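Local coordinates for uncharacterized protein (Bacteroides ovatus CL02T12C04, PDB 6PTM) that probably cleaves carrageenan chains from their ends, acting as an exo-carrageenase of glycoside hydrolase family GH42, at residues P117-Q122 / D481-K486; L262-N267 / F375-N380; E381-D386 / N417-G422. One frame throughout, in Å; residues are numbered along the deposited sequence.

Contact 1 of 3, residues P117-Q122 / D481-K486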
loop_
_atom_site.group_PDB
_atom_site.type_symbol
_atom_site.label_atom_id
_atom_site.label_comp_id
_atom_site.label_asym_id
_atom_site.label_seq_id
_atom_site.Cartn_x
_atom_site.Cartn_y
_atom_site.Cartn_z
ATOM N N PRO A 117 -8.605 -29.597 10.155
ATOM C CA PRO A 117 -7.335 -30.307 10.277
ATOM C C PRO A 117 -6.926 -31.050 9.001
ATOM O O PRO A 117 -5.788 -30.906 8.567
ATOM C CB PRO A 117 -7.509 -31.245 11.491
ATOM C CG PRO A 117 -8.657 -30.604 12.259
ATOM C CD PRO A 117 -9.563 -30.019 11.188
ATOM N N ASP A 118 -7.836 -31.798 8.387
ATOM C CA ASP A 118 -7.508 -32.527 7.134
ATOM C C ASP A 118 -7.390 -31.561 5.950
ATOM O O ASP A 118 -6.722 -31.944 4.983
ATOM C CB ASP A 118 -8.484 -33.663 6.853
ATOM C CG ASP A 118 -8.172 -34.874 7.719
ATOM O OD1 ASP A 118 -7.071 -34.928 8.354
ATOM O OD2 ASP A 118 -9.026 -35.731 7.758
ATOM N N PHE A 119 -8.041 -30.400 5.983
ATOM C CA PHE A 119 -7.889 -29.388 4.909
ATOM C C PHE A 119 -6.430 -28.906 4.947
ATOM O O PHE A 119 -5.701 -28.943 3.920
ATOM C CB PHE A 119 -8.903 -28.252 5.061
ATOM C CG PHE A 119 -8.527 -27.045 4.243
ATOM C CD1 PHE A 119 -8.688 -27.065 2.869
ATOM C CD2 PHE A 119 -7.902 -25.946 4.833
ATOM C CE1 PHE A 119 -8.291 -25.973 2.093
ATOM C CE2 PHE A 119 -7.504 -24.863 4.064
ATOM C CZ PHE A 119 -7.691 -24.882 2.696
ATOM N N GLU A 120 -5.953 -28.591 6.148
ATOM C CA GLU A 120 -4.564 -28.151 6.359
ATOM C C GLU A 120 -3.609 -29.264 5.928
ATOM O O GLU A 120 -2.623 -28.925 5.255
ATOM C CB GLU A 120 -4.344 -27.700 7.792
ATOM C CG GLU A 120 -5.103 -26.426 8.074
ATOM C CD GLU A 120 -5.099 -26.075 9.546
ATOM O OE1 GLU A 120 -5.456 -26.972 10.346
ATOM O OE2 GLU A 120 -4.736 -24.901 9.888
ATOM N N ARG A 121 -3.891 -30.527 6.261
ATOM C CA ARG A 121 -2.979 -31.621 5.863
ATOM C C ARG A 121 -3.033 -31.786 4.337
ATOM O O ARG A 121 -1.978 -32.055 3.730
ATOM C CB ARG A 121 -3.322 -32.884 6.657
ATOM C CG ARG A 121 -2.937 -32.801 8.120
ATOM C CD ARG A 121 -3.776 -33.761 8.964
ATOM N NE ARG A 121 -3.472 -33.650 10.374
ATOM C CZ ARG A 121 -4.326 -33.907 11.353
ATOM N NH1 ARG A 121 -5.553 -34.284 11.080
ATOM N NH2 ARG A 121 -3.958 -33.729 12.604
ATOM N N GLN A 122 -4.206 -31.614 3.731
ATOM C CA GLN A 122 -4.342 -31.785 2.271
ATOM C C GLN A 122 -3.581 -30.651 1.576
ATOM O O GLN A 122 -2.934 -30.924 0.519
ATOM C CB GLN A 122 -5.807 -31.863 1.842
ATOM C CG GLN A 122 -5.948 -32.168 0.358
ATOM C CD GLN A 122 -5.346 -33.501 -0.039
ATOM O OE1 GLN A 122 -5.401 -34.493 0.688
ATOM N NE2 GLN A 122 -4.780 -33.541 -1.226
ATOM N N ASP A 481 -11.784 -16.468 2.634
ATOM C CA ASP A 481 -11.961 -17.649 1.761
ATOM C C ASP A 481 -10.931 -18.674 2.216
ATOM O O ASP A 481 -9.709 -18.464 1.956
ATOM C CB ASP A 481 -11.810 -17.271 0.282
ATOM C CG ASP A 481 -11.920 -18.481 -0.637
ATOM O OD1 ASP A 481 -12.242 -19.576 -0.112
ATOM O OD2 ASP A 481 -11.654 -18.337 -1.862
ATOM N N LEU A 482 -11.394 -19.767 2.823
ATOM C CA LEU A 482 -10.489 -20.848 3.321
ATOM C C LEU A 482 -9.661 -21.370 2.126
ATOM O O LEU A 482 -8.466 -21.706 2.338
ATOM C CB LEU A 482 -11.324 -21.953 3.984
ATOM C CG LEU A 482 -10.518 -23.074 4.645
ATOM C CD1 LEU A 482 -9.613 -22.533 5.751
ATOM C CD2 LEU A 482 -11.422 -24.180 5.184
ATOM N N TYR A 483 -10.265 -21.401 0.924
ATOM C CA TYR A 483 -9.718 -22.004 -0.332
ATOM C C TYR A 483 -8.949 -20.960 -1.159
ATOM O O TYR A 483 -8.624 -21.189 -2.330
ATOM C CB TYR A 483 -10.845 -22.648 -1.144
ATOM C CG TYR A 483 -11.691 -23.597 -0.313
ATOM C CD1 TYR A 483 -11.093 -24.572 0.481
ATOM C CD2 TYR A 483 -13.075 -23.497 -0.273
ATOM C CE1 TYR A 483 -11.834 -25.431 1.283
ATOM C CE2 TYR A 483 -13.836 -24.367 0.504
ATOM C CZ TYR A 483 -13.220 -25.340 1.284
ATOM O OH TYR A 483 -13.972 -26.203 2.039
ATOM N N GLN A 484 -8.605 -19.829 -0.554
ATOM C CA GLN A 484 -7.791 -18.801 -1.239
ATOM C C GLN A 484 -6.621 -19.528 -1.926
ATOM O O GLN A 484 -6.003 -20.430 -1.283
ATOM C CB GLN A 484 -7.358 -17.746 -0.206
ATOM C CG GLN A 484 -6.699 -16.535 -0.839
ATOM C CD GLN A 484 -6.334 -15.490 0.187
ATOM O OE1 GLN A 484 -5.404 -15.679 0.983
ATOM N NE2 GLN A 484 -7.022 -14.362 0.130
ATOM N N THR A 485 -6.325 -19.190 -3.177
ATOM C CA THR A 485 -5.300 -19.896 -3.981
ATOM C C THR A 485 -3.907 -19.293 -3.799
ATOM O O THR A 485 -3.750 -18.064 -3.623
ATOM C CB THR A 485 -5.716 -19.973 -5.449
ATOM O OG1 THR A 485 -5.672 -18.672 -6.054
ATOM C CG2 THR A 485 -7.095 -20.599 -5.580
ATOM N N LYS A 486 -2.887 -20.135 -3.910
ATOM C CA LYS A 486 -1.514 -19.596 -3.936
ATOM C C LYS A 486 -1.378 -18.650 -5.144
ATOM O O LYS A 486 -0.569 -17.726 -5.030
ATOM C CB LYS A 486 -0.505 -20.733 -3.956
ATOM C CG LYS A 486 -0.447 -21.562 -5.230
ATOM C CD LYS A 486 0.381 -22.783 -4.961
ATOM C CE LYS A 486 1.117 -23.325 -6.160
ATOM N NZ LYS A 486 0.153 -23.789 -7.162
#
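Phe119 reaches from the N-terminal helical region to a turn within the beta-galactosidase family region, and its ring meets both Leu482 and Tyr483. The broad, buried part of the packing is made by Leu482. There Leu482 CG sits over a face of the Phe119 ring in a CH-pi contact, 4.0 Å from the ring centroid and displaced toward the rim, while Leu482 CD1 comes to 3.6 Å from Phe119 CE2. At the far end of the ring, Phe119 CZ lies 3.3 Å from Leu482 O, an oxygen that accepts a hydrogen bond from Gln533 NE2. Phe119 CG is anti to the backbone N (chi1 164°), which carries the ring out from the helix into this position.

The solvent side belongs to the exposed Tyr483, which touches less of Phe119 though no less closely. The edge of the Tyr483 ring is turned toward the face of Phe119 in an offset edge-to-face pair, with centroids 5.5 Å apart and planes at 72°; the shortest approach is 3.5 Å, from Tyr483 CD1 to Phe119 CE1. The loop is shaped by a type I turn from Asp481 to Gln484 and an Asx turn, in which Tyr483 N donates to Asp481 OD1 at 2.9 Å.

Segment 117-122 belongs to helix 109-139, whose Glu120 and Arg121 pack on helix 69-90. Segment 481-486 follows strand 466-471 and leads into helix 486-498, N-capped by Thr485, with Gln484 and Lys486 touching helix 534-549.

Contact 2 of 3, residues L262-N267 / F375-N380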
loop_
_atom_site.group_PDB
_atom_site.type_symbol
_atom_site.label_atom_id
_atom_site.label_comp_id
_atom_site.label_asym_id
_atom_site.label_seq_id
_atom_site.Cartn_x
_atom_site.Cartn_y
_atom_site.Cartn_z
ATOM N N LEU A 262 -0.967 19.343 26.578
ATOM C CA LEU A 262 -0.546 18.250 27.465
ATOM C C LEU A 262 -0.285 17.016 26.587
ATOM O O LEU A 262 0.585 16.189 26.938
ATOM C CB LEU A 262 -1.615 18.026 28.531
ATOM C CG LEU A 262 -1.284 16.955 29.551
ATOM C CD1 LEU A 262 -0.085 17.371 30.374
ATOM C CD2 LEU A 262 -2.482 16.672 30.425
ATOM N N ALA A 263 -0.951 16.923 25.441
ATOM C CA ALA A 263 -0.702 15.833 24.476
ATOM C C ALA A 263 0.710 15.996 23.917
ATOM O O ALA A 263 1.452 15.001 23.857
ATOM C CB ALA A 263 -1.759 15.834 23.396
ATOM N N ARG A 264 1.079 17.215 23.521
ATOM C CA ARG A 264 2.427 17.513 22.983
ATOM C C ARG A 264 3.514 17.289 24.070
ATOM O O ARG A 264 4.597 16.726 23.734
ATOM C CB ARG A 264 2.434 18.916 22.366
ATOM C CG ARG A 264 1.285 19.118 21.387
ATOM C CD ARG A 264 1.739 19.351 19.967
ATOM N NE ARG A 264 0.678 19.168 18.963
ATOM C CZ ARG A 264 0.784 19.581 17.699
ATOM N NH1 ARG A 264 1.866 20.246 17.318
ATOM N NH2 ARG A 264 -0.186 19.348 16.829
ATOM N N GLN A 265 3.272 17.700 25.316
ATOM C CA GLN A 265 4.229 17.429 26.430
ATOM C C GLN A 265 4.456 15.905 26.519
ATOM O O GLN A 265 5.620 15.441 26.602
ATOM C CB GLN A 265 3.710 17.993 27.760
ATOM C CG GLN A 265 4.547 17.559 28.981
ATOM C CD GLN A 265 3.861 17.927 30.276
ATOM O OE1 GLN A 265 3.373 19.038 30.388
ATOM N NE2 GLN A 265 3.742 16.984 31.218
ATOM N N VAL A 266 3.381 15.136 26.498
ATOM C CA VAL A 266 3.459 13.678 26.780
ATOM C C VAL A 266 4.220 13.003 25.632
ATOM O O VAL A 266 5.144 12.184 25.899
ATOM C CB VAL A 266 2.071 13.053 27.053
ATOM C CG1 VAL A 266 2.142 11.537 27.043
ATOM C CG2 VAL A 266 1.466 13.534 28.372
ATOM N N ASN A 267 3.875 13.338 24.390
ATOM C CA ASN A 267 4.569 12.754 23.221
ATOM C C ASN A 267 6.051 13.149 23.256
ATOM O O ASN A 267 6.872 12.263 23.022
ATOM C CB ASN A 267 3.864 13.129 21.916
ATOM C CG ASN A 267 2.646 12.266 21.712
ATOM O OD1 ASN A 267 2.718 11.195 21.106
ATOM N ND2 ASN A 267 1.528 12.699 22.251
ATOM N N PHE A 375 1.937 15.211 12.469
ATOM C CA PHE A 375 2.905 14.170 12.059
ATOM C C PHE A 375 4.274 14.810 11.847
ATOM O O PHE A 375 5.276 14.107 12.157
ATOM C CB PHE A 375 2.382 13.387 10.854
ATOM C CG PHE A 375 1.322 12.401 11.245
ATOM C CD1 PHE A 375 1.601 11.398 12.154
ATOM C CD2 PHE A 375 0.033 12.506 10.758
ATOM C CE1 PHE A 375 0.621 10.500 12.527
ATOM C CE2 PHE A 375 -0.946 11.611 11.143
ATOM C CZ PHE A 375 -0.662 10.631 12.049
ATOM N N SER A 376 4.337 16.060 11.383
ATOM C CA SER A 376 5.591 16.836 11.324
ATOM C C SER A 376 6.168 17.021 12.734
ATOM O O SER A 376 7.392 16.815 12.894
ATOM C CB SER A 376 5.435 18.165 10.599
ATOM O OG SER A 376 5.166 17.927 9.220
ATOM N N PHE A 377 5.348 17.411 13.709
ATOM C CA PHE A 377 5.758 17.539 15.136
ATOM C C PHE A 377 6.348 16.203 15.613
ATOM O O PHE A 377 7.475 16.202 16.106
ATOM C CB PHE A 377 4.597 18.000 16.027
ATOM C CG PHE A 377 4.799 17.769 17.505
ATOM C CD1 PHE A 377 5.641 18.590 18.248
ATOM C CD2 PHE A 377 4.158 16.715 18.145
ATOM C CE1 PHE A 377 5.866 18.338 19.596
ATOM C CE2 PHE A 377 4.385 16.463 19.494
ATOM C CZ PHE A 377 5.246 17.270 20.212
ATOM N N LEU A 378 5.661 15.075 15.442
ATOM C CA LEU A 378 6.180 13.769 15.961
ATOM C C LEU A 378 7.542 13.454 15.330
ATOM O O LEU A 378 8.471 13.093 16.064
ATOM C CB LEU A 378 5.174 12.646 15.668
ATOM C CG LEU A 378 3.904 12.667 16.508
ATOM C CD1 LEU A 378 2.980 11.520 16.099
ATOM C CD2 LEU A 378 4.198 12.623 18.026
ATOM N N LYS A 379 7.651 13.579 14.007
ATOM C CA LYS A 379 8.905 13.362 13.256
ATOM C C LYS A 379 9.998 14.312 13.760
ATOM O O LYS A 379 11.132 13.812 14.020
ATOM C CB LYS A 379 8.707 13.548 11.749
ATOM C CG LYS A 379 10.003 13.535 10.952
ATOM C CD LYS A 379 9.858 13.767 9.466
ATOM C CE LYS A 379 9.123 15.045 9.131
ATOM N NZ LYS A 379 9.290 15.408 7.696
ATOM N N ASN A 380 9.701 15.600 13.955
ATOM C CA ASN A 380 10.757 16.559 14.399
ATOM C C ASN A 380 11.201 16.205 15.821
ATOM O O ASN A 380 12.402 16.283 16.066
ATOM C CB ASN A 380 10.380 18.030 14.247
ATOM C CG ASN A 380 10.061 18.374 12.808
ATOM O OD1 ASN A 380 10.603 17.767 11.869
ATOM N ND2 ASN A 380 9.125 19.298 12.624
#
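Arg264 lays its aliphatic chain over the Phe377 ring, placing CD above the ring centre in a CH-pi contact 3.9 Å from the centroid and almost on the ring normal. Beyond CD the chain runs on past the root of the ring, where Arg264 NH1 lies 3.8 Å from Phe377 CB, and the guanidinium plane is turned 25° from that of the ring. Two outside partners hold the guanidinium in this position: NE donates to Ile258 O, and NH2 forms a salt bridge with Glu373.

The first torsion of Phe377 (chi1 163°) swings the ring away from its own backbone N, toward the facing helix, and its CZ reaches 3.6 Å from Arg264 O. The ring edge comes to Asn267 CB, and Leu378 CD2 lies 3.7 Å from Asn267 OD1. The Asn267 amide is itself tied down, as ND2 donates nearly straight to Ala263 O at 2.8 Å and OD1 accepts from Asn198. Replacing Phe377 with an alanine would probably open a gap between the helices and leave the methylenes of Arg264 without the aromatic surface they lie on.

The short segment axes approach to 11.2 Å and run in roughly the same N-to-C direction, 29° apart. Helices 261-278 and 358-385 follow the successive parallel strands 225-230 and 288-292, an arrangement of neighbouring outer helices typical of the (beta/alpha)8 barrel of GH42 enzymes.

Contact 3 of 3, residues E381-D386 / N417-G422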
loop_
_atom_site.group_PDB
_atom_site.type_symbol
_atom_site.label_atom_id
_atom_site.label_comp_id
_atom_site.label_asym_id
_atom_site.label_seq_id
_atom_site.Cartn_x
_atom_site.Cartn_y
_atom_site.Cartn_z
ATOM N N GLU A 381 10.321 15.699 16.688
ATOM C CA GLU A 381 10.740 15.249 18.044
ATOM C C GLU A 381 11.676 14.041 17.942
ATOM O O GLU A 381 12.754 14.099 18.586
ATOM C CB GLU A 381 9.559 14.981 18.975
ATOM C CG GLU A 381 8.757 16.235 19.265
ATOM C CD GLU A 381 9.530 17.316 20.007
ATOM O OE1 GLU A 381 9.800 17.123 21.187
ATOM O OE2 GLU A 381 9.974 18.284 19.361
ATOM N N ILE A 382 11.330 13.027 17.137
ATOM C CA ILE A 382 12.170 11.813 16.954
ATOM C C ILE A 382 13.535 12.252 16.429
ATOM O O ILE A 382 14.528 11.820 17.020
ATOM C CB ILE A 382 11.490 10.772 16.053
ATOM C CG1 ILE A 382 10.251 10.186 16.734
ATOM C CG2 ILE A 382 12.460 9.689 15.632
ATOM C CD1 ILE A 382 9.347 9.435 15.807
ATOM N N ARG A 383 13.587 13.146 15.433
ATOM C CA ARG A 383 14.851 13.554 14.772
ATOM C C ARG A 383 15.819 14.248 15.746
ATOM O O ARG A 383 17.023 14.117 15.489
ATOM C CB ARG A 383 14.572 14.416 13.541
ATOM C CG ARG A 383 13.960 13.611 12.405
ATOM C CD ARG A 383 14.985 12.876 11.560
ATOM N NE ARG A 383 15.831 13.857 10.913
ATOM C CZ ARG A 383 15.457 14.622 9.902
ATOM N NH1 ARG A 383 14.247 14.475 9.384
ATOM N NH2 ARG A 383 16.303 15.529 9.424
ATOM N N LYS A 384 15.327 14.911 16.802
ATOM C CA LYS A 384 16.142 15.534 17.882
ATOM C C LYS A 384 17.014 14.479 18.562
ATOM O O LYS A 384 18.111 14.838 18.905
ATOM C CB LYS A 384 15.297 16.170 18.981
ATOM C CG LYS A 384 14.610 17.452 18.534
ATOM C CD LYS A 384 13.918 18.219 19.638
ATOM C CE LYS A 384 13.079 19.355 19.076
ATOM N NZ LYS A 384 12.171 19.861 20.118
ATOM N N TYR A 385 16.534 13.244 18.734
ATOM C CA TYR A 385 17.255 12.156 19.439
ATOM C C TYR A 385 17.844 11.147 18.444
ATOM O O TYR A 385 18.867 10.529 18.767
ATOM C CB TYR A 385 16.339 11.607 20.531
ATOM C CG TYR A 385 15.865 12.705 21.443
ATOM C CD1 TYR A 385 14.629 13.311 21.272
ATOM C CD2 TYR A 385 16.723 13.234 22.385
ATOM C CE1 TYR A 385 14.216 14.360 22.077
ATOM C CE2 TYR A 385 16.333 14.289 23.192
ATOM C CZ TYR A 385 15.087 14.862 23.022
ATOM O OH TYR A 385 14.740 15.876 23.847
ATOM N N ASP A 386 17.301 11.010 17.239
ATOM C CA ASP A 386 17.878 10.099 16.207
ATOM C C ASP A 386 17.927 10.828 14.869
ATOM O O ASP A 386 16.979 10.757 14.079
ATOM C CB ASP A 386 17.047 8.818 16.073
ATOM C CG ASP A 386 17.576 7.849 15.031
ATOM O OD1 ASP A 386 18.577 8.185 14.382
ATOM O OD2 ASP A 386 16.937 6.803 14.828
ATOM N N ASN A 417 6.320 14.037 3.227
ATOM C CA ASN A 417 6.911 14.296 4.567
ATOM C C ASN A 417 7.571 13.055 5.171
ATOM O O ASN A 417 8.282 13.206 6.191
ATOM C CB ASN A 417 5.896 14.919 5.514
ATOM C CG ASN A 417 5.542 16.321 5.075
ATOM O OD1 ASN A 417 6.141 16.817 4.118
ATOM N ND2 ASN A 417 4.560 16.930 5.729
ATOM N N SER A 418 7.313 11.889 4.591
ATOM C CA SER A 418 7.825 10.606 5.123
ATOM C C SER A 418 9.056 10.131 4.347
ATOM O O SER A 418 9.038 10.168 3.131
ATOM C CB SER A 418 6.747 9.564 5.050
ATOM O OG SER A 418 5.732 9.788 5.995
ATOM N N GLU A 419 10.084 9.699 5.066
ATOM C CA GLU A 419 11.316 9.112 4.476
ATOM C C GLU A 419 10.982 7.761 3.821
ATOM O O GLU A 419 11.668 7.392 2.886
ATOM C CB GLU A 419 12.439 9.037 5.507
ATOM C CG GLU A 419 12.886 10.394 6.008
ATOM C CD GLU A 419 11.918 11.166 6.894
ATOM O OE1 GLU A 419 11.109 10.550 7.613
ATOM O OE2 GLU A 419 11.987 12.392 6.855
ATOM N N ILE A 420 10.022 7.029 4.393
ATOM C CA ILE A 420 9.548 5.708 3.880
ATOM C C ILE A 420 8.050 5.861 3.557
ATOM O O ILE A 420 7.376 6.497 4.340
ATOM C CB ILE A 420 9.812 4.595 4.921
ATOM C CG1 ILE A 420 11.301 4.288 5.116
ATOM C CG2 ILE A 420 9.019 3.340 4.608
ATOM C CD1 ILE A 420 11.600 3.420 6.305
ATOM N N ILE A 421 7.581 5.331 2.427
ATOM C CA ILE A 421 6.140 5.391 2.059
ATOM C C ILE A 421 5.423 4.338 2.893
ATOM O O ILE A 421 5.573 3.153 2.608
ATOM C CB ILE A 421 5.927 5.209 0.554
ATOM C CG1 ILE A 421 6.725 6.240 -0.238
ATOM C CG2 ILE A 421 4.455 5.285 0.225
ATOM C CD1 ILE A 421 6.747 5.965 -1.713
ATOM N N GLY A 422 4.713 4.776 3.924
ATOM C CA GLY A 422 3.895 3.890 4.761
ATOM C C GLY A 422 2.496 3.767 4.207
ATOM O O GLY A 422 1.991 4.764 3.595
#
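Arg383 faces Glu419 at the surface of what is probably the (beta/alpha)8 barrel, as in other GH42 enzymes, where the end of helix 358-385 approaches the loop that leads into strand 421-423. From CB, which points toward the loop, the arginine chain sets out with CG beside the backbone N and then folds at chi2 (-83°) and chi3 (-64°); the bends shorten its reach but still lead the guanidinium off the helix toward Glu419. NE makes a weak hydrogen bond to Pro387 O, a few residues on. At the tip, NH1 lies 4.0 Å from Glu419 OE2, a long salt bridge in which the guanidinium and carboxylate planes stand 77° apart. This geometry suggests a loose electrostatic attraction at an exposed site.

The stronger polar partner of Glu419 is Thr391, whose backbone N donates to OE1 at the start of strand 391-394. The carboxylate sits between the helix and the next strand, and backbone hydrogen bonding between Ile420 and Thr391 ties segment 417-422 to strand 391-394. Within the helix, Glu381 pairs with Lys384 rather than reaching the loop: OE1 is hydrogen-bonded to Ser268 OG, while the syn lone pair of Glu381 OE2 receives Lys384 NZ at 2.8 Å.

In the fold
From the N terminus, helix 109-139 opens contact 1, which closes only at 481-486, beyond strand 466-471. The other two contacts both fall within this long loop, one after the other. Contact 2 opens on helix 261-278 and closes on helix 358-385. Contact 3 then leaves from the end of that same helix and closes at 417-422, after a much shorter excursion. Contacts 2 and 3 meet through Lys379, whose NZ probably donates to Asn417 O, and their centres are about 12 Å apart. Contact 1 joins the N-terminal helices to the barrel domain, about 46 Å centre to centre from contact 2 and 41 Å from contact 3.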